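Local coordinates for NADH:ubiquinone oxidoreductase, Na translocating, F subunit (PDB 2R6H), which is the FAD- and NAD-binding region of the F subunit of a sodium-translocating oxidoreductase and carries a bound flavin-adenine dinucleotide, at residues Q153-G164 and D255-M266. Numbering follows the deposited sequence.
Sequences QDTDAEMLYIGG and DIEYYMCGPGPM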
# COMPACT_ATOMS: atom_id res chain seq x y z
N GLN A 153 -2.35 4.37 18.23
CA GLN A 153 -2.35 4.36 19.69
C GLN A 153 -2.82 5.69 20.25
O GLN A 153 -2.48 6.75 19.72
CB GLN A 153 -0.95 4.03 20.21
CG GLN A 153 -0.34 2.78 19.62
CD GLN A 153 -1.14 1.53 19.95
OE1 GLN A 153 -1.20 1.11 21.11
NE2 GLN A 153 -1.75 0.93 18.94
N ASP A 154 -3.61 5.64 21.31
CA ASP A 154 -3.96 6.83 22.07
C ASP A 154 -2.77 7.33 22.88
O ASP A 154 -2.65 7.03 24.07
CB ASP A 154 -5.16 6.56 22.97
CG ASP A 154 -6.40 6.15 22.20
OD1 ASP A 154 -6.40 6.31 20.96
OD2 ASP A 154 -7.36 5.67 22.83
N THR A 155 -1.90 8.09 22.23
CA THR A 155 -0.80 8.77 22.92
C THR A 155 -0.67 10.21 22.43
O THR A 155 -1.35 10.62 21.48
CB THR A 155 0.53 8.04 22.68
OG1 THR A 155 0.29 6.63 22.52
CG2 THR A 155 1.47 8.25 23.86
N ASP A 156 0.20 10.98 23.07
CA ASP A 156 0.67 12.24 22.51
C ASP A 156 2.01 12.05 21.80
O ASP A 156 2.62 13.01 21.33
CB ASP A 156 0.80 13.29 23.61
CG ASP A 156 -0.51 13.55 24.33
OD1 ASP A 156 -1.56 13.59 23.66
OD2 ASP A 156 -0.48 13.71 25.57
N ALA A 157 2.46 10.80 21.73
CA ALA A 157 3.80 10.47 21.23
C ALA A 157 4.07 10.94 19.80
O ALA A 157 3.14 11.13 19.01
CB ALA A 157 4.02 8.98 21.32
N GLU A 158 5.33 11.12 19.44
CA GLU A 158 5.65 11.38 18.04
C GLU A 158 5.35 10.14 17.22
O GLU A 158 5.58 9.03 17.67
CB GLU A 158 7.12 11.76 17.86
CG GLU A 158 7.49 12.04 16.40
CD GLU A 158 8.95 12.41 16.19
OE1 GLU A 158 9.66 12.70 17.20
OE2 GLU A 158 9.39 12.43 15.01
N MSE A 159 4.83 10.33 16.01
CA MSE A 159 4.63 9.22 15.11
C MSE A 159 5.58 9.32 13.92
O MSE A 159 5.81 10.40 13.37
CB MSE A 159 3.19 9.20 14.60
CG MSE A 159 2.15 9.60 15.63
SE MSE A 159 0.31 9.10 15.13
CE MSE A 159 -0.62 10.76 15.64
N LEU A 160 6.14 8.17 13.55
CA LEU A 160 6.93 8.05 12.33
C LEU A 160 6.38 6.92 11.48
O LEU A 160 6.46 5.75 11.88
CB LEU A 160 8.39 7.78 12.67
CG LEU A 160 9.44 8.14 11.60
CD1 LEU A 160 10.81 8.31 12.25
CD2 LEU A 160 9.48 7.08 10.51
N TYR A 161 5.82 7.26 10.32
CA TYR A 161 5.27 6.27 9.39
C TYR A 161 6.29 5.85 8.35
O TYR A 161 6.97 6.69 7.76
CB TYR A 161 4.02 6.82 8.71
CG TYR A 161 2.79 6.77 9.57
CD1 TYR A 161 2.50 7.77 10.48
CD2 TYR A 161 1.91 5.70 9.48
CE1 TYR A 161 1.38 7.71 11.27
CE2 TYR A 161 0.78 5.63 10.26
CZ TYR A 161 0.52 6.63 11.16
OH TYR A 161 -0.61 6.55 11.93
N ILE A 162 6.40 4.55 8.12
CA ILE A 162 7.35 4.02 7.15
C ILE A 162 6.60 3.15 6.16
O ILE A 162 6.22 2.03 6.50
CB ILE A 162 8.40 3.11 7.81
CG1 ILE A 162 9.10 3.81 8.97
CG2 ILE A 162 9.41 2.63 6.79
CD1 ILE A 162 10.16 2.96 9.62
N GLY A 163 6.38 3.62 4.94
CA GLY A 163 5.66 2.79 4.00
C GLY A 163 6.50 2.33 2.83
O GLY A 163 7.47 2.99 2.46
N GLY A 164 6.11 1.20 2.24
CA GLY A 164 6.69 0.73 0.99
C GLY A 164 5.66 -0.02 0.16
O GLY A 164 4.83 -0.72 0.72
N ASP A 255 11.15 7.21 21.97
CA ASP A 255 9.89 7.78 22.43
C ASP A 255 8.92 7.88 21.28
O ASP A 255 7.85 8.47 21.39
CB ASP A 255 10.11 9.18 22.99
CG ASP A 255 10.93 9.18 24.25
OD1 ASP A 255 11.16 8.07 24.79
OD2 ASP A 255 11.34 10.28 24.71
N ILE A 256 9.33 7.33 20.15
CA ILE A 256 8.54 7.44 18.95
C ILE A 256 7.73 6.17 18.77
O ILE A 256 8.18 5.09 19.14
CB ILE A 256 9.45 7.66 17.72
CG1 ILE A 256 10.29 8.93 17.90
CG2 ILE A 256 8.63 7.73 16.44
CD1 ILE A 256 11.21 9.22 16.73
N GLU A 257 6.53 6.31 18.23
CA GLU A 257 5.77 5.17 17.78
C GLU A 257 6.03 5.04 16.30
O GLU A 257 5.97 6.03 15.57
CB GLU A 257 4.28 5.33 18.09
CG GLU A 257 3.89 4.89 19.51
CD GLU A 257 2.73 5.67 20.10
OE1 GLU A 257 1.99 6.34 19.33
OE2 GLU A 257 2.57 5.62 21.36
N TYR A 258 6.35 3.83 15.88
CA TYR A 258 6.67 3.54 14.49
C TYR A 258 5.53 2.76 13.84
O TYR A 258 5.26 1.61 14.20
CB TYR A 258 7.96 2.72 14.43
CG TYR A 258 9.15 3.50 14.90
CD1 TYR A 258 9.49 3.54 16.24
CD2 TYR A 258 9.91 4.24 14.01
CE1 TYR A 258 10.56 4.28 16.67
CE2 TYR A 258 10.99 4.97 14.44
CZ TYR A 258 11.31 4.99 15.77
OH TYR A 258 12.38 5.73 16.19
N TYR A 259 4.85 3.37 12.89
CA TYR A 259 3.85 2.62 12.15
C TYR A 259 4.39 2.33 10.77
O TYR A 259 4.61 3.23 9.98
CB TYR A 259 2.53 3.40 12.08
CG TYR A 259 1.96 3.72 13.45
CD1 TYR A 259 1.02 2.89 14.05
CD2 TYR A 259 2.39 4.84 14.15
CE1 TYR A 259 0.52 3.18 15.31
CE2 TYR A 259 1.89 5.14 15.40
CZ TYR A 259 0.96 4.31 15.98
OH TYR A 259 0.48 4.63 17.22
N MSE A 260 4.66 1.06 10.48
CA MSE A 260 5.12 0.73 9.15
C MSE A 260 4.28 -0.34 8.48
O MSE A 260 3.70 -1.18 9.15
CB MSE A 260 6.59 0.31 9.16
CG MSE A 260 6.83 -1.17 9.23
SE MSE A 260 8.75 -1.57 9.19
CE MSE A 260 9.26 -0.34 7.78
N CYS A 261 4.20 -0.27 7.16
CA CYS A 261 3.65 -1.34 6.37
C CYS A 261 4.37 -1.40 5.04
O CYS A 261 4.49 -0.39 4.34
CB CYS A 261 2.16 -1.17 6.15
SG CYS A 261 1.42 -2.66 5.43
N GLY A 262 4.86 -2.58 4.69
CA GLY A 262 5.58 -2.78 3.46
C GLY A 262 6.13 -4.19 3.43
O GLY A 262 5.85 -4.98 4.34
N PRO A 263 6.93 -4.50 2.40
CA PRO A 263 7.40 -5.86 2.10
C PRO A 263 8.42 -6.38 3.11
O PRO A 263 9.00 -5.60 3.85
CB PRO A 263 8.04 -5.71 0.72
CG PRO A 263 7.48 -4.42 0.18
CD PRO A 263 7.34 -3.55 1.37
N GLY A 264 8.62 -7.70 3.13
CA GLY A 264 9.46 -8.34 4.12
C GLY A 264 10.87 -7.80 4.26
O GLY A 264 11.36 -7.58 5.37
N PRO A 265 11.56 -7.61 3.12
CA PRO A 265 12.90 -7.04 3.21
C PRO A 265 12.90 -5.64 3.84
O PRO A 265 13.67 -5.39 4.76
CB PRO A 265 13.34 -6.98 1.75
CG PRO A 265 12.61 -8.12 1.12
CD PRO A 265 11.25 -8.08 1.76
N MSE A 266 12.03 -4.76 3.36
CA MSE A 266 11.97 -3.40 3.89
C MSE A 266 11.70 -3.38 5.40
O MSE A 266 12.39 -2.70 6.16
CB MSE A 266 10.91 -2.58 3.13
CG MSE A 266 10.92 -1.11 3.45
SE MSE A 266 9.13 -0.38 3.60
CE MSE A 266 8.44 -1.64 4.90
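Tyr-161 and Tyr-259 sit at the heart of this contact, on adjacent parallel strands: the ring planes are only 21° from parallel, but the rings are slid so far apart that they barely overlap. What Tyr-161 really covers is the root of its neighbour, CE2 lying 3.4 Å from Tyr-259 CB, while its OH hangs over the rim of one face of the Tyr-259 ring and bonds onward to Gln-174. Met-159 adds an oblique Met-aromatic contact, its SE 4.3 Å from Tyr-259 CE2, and Phe-285 stacks on Tyr-259 from the next strand.

The opposite face of the sheet is mostly apolar along the row of Leu-160, Ile-256, Ile-162 and Met-260. Ile-256 CG2 packs 3.8 Å from Leu-160 CB, and CD1 of the same leucine reaches the Tyr-258 ring; Ile-162 and Met-260 continue the row against helix 264-277. Backbone bonds zip strands 158-164 and 256-261 together, from Glu-257 N to Glu-158 O as far as Gly-164 N to Cys-261 O; 158-164 is the middle strand of a five-stranded parallel sheet in the NAD-binding domain and 256-261 the one beside it. Past that last bond, Met-266 SE lies over bare Gly-164, 3.7 Å from its N.

The other end is looser and polar, where exposed Thr-155 and partly exposed Gln-153 bring the 153-157 loop back over Glu-257. Bent at chi2 (148°), that side chain swings its carboxylate across to the loop: Thr-155 OG1 gives a 2.8 Å bond to the syn lone pair of OE2, and Tyr-259 OH donates to OE1 from above the carboxylate plane. The same hydroxyl accepts Gln-153 N at 3.0 Å. With Arg-186 also bridging OE1, the carboxylate is probably held as an anion, and one buried acid ties the loop to the sheet twice, directly at Thr-155 and through the Tyr-259 hydroxyl at Gln-153.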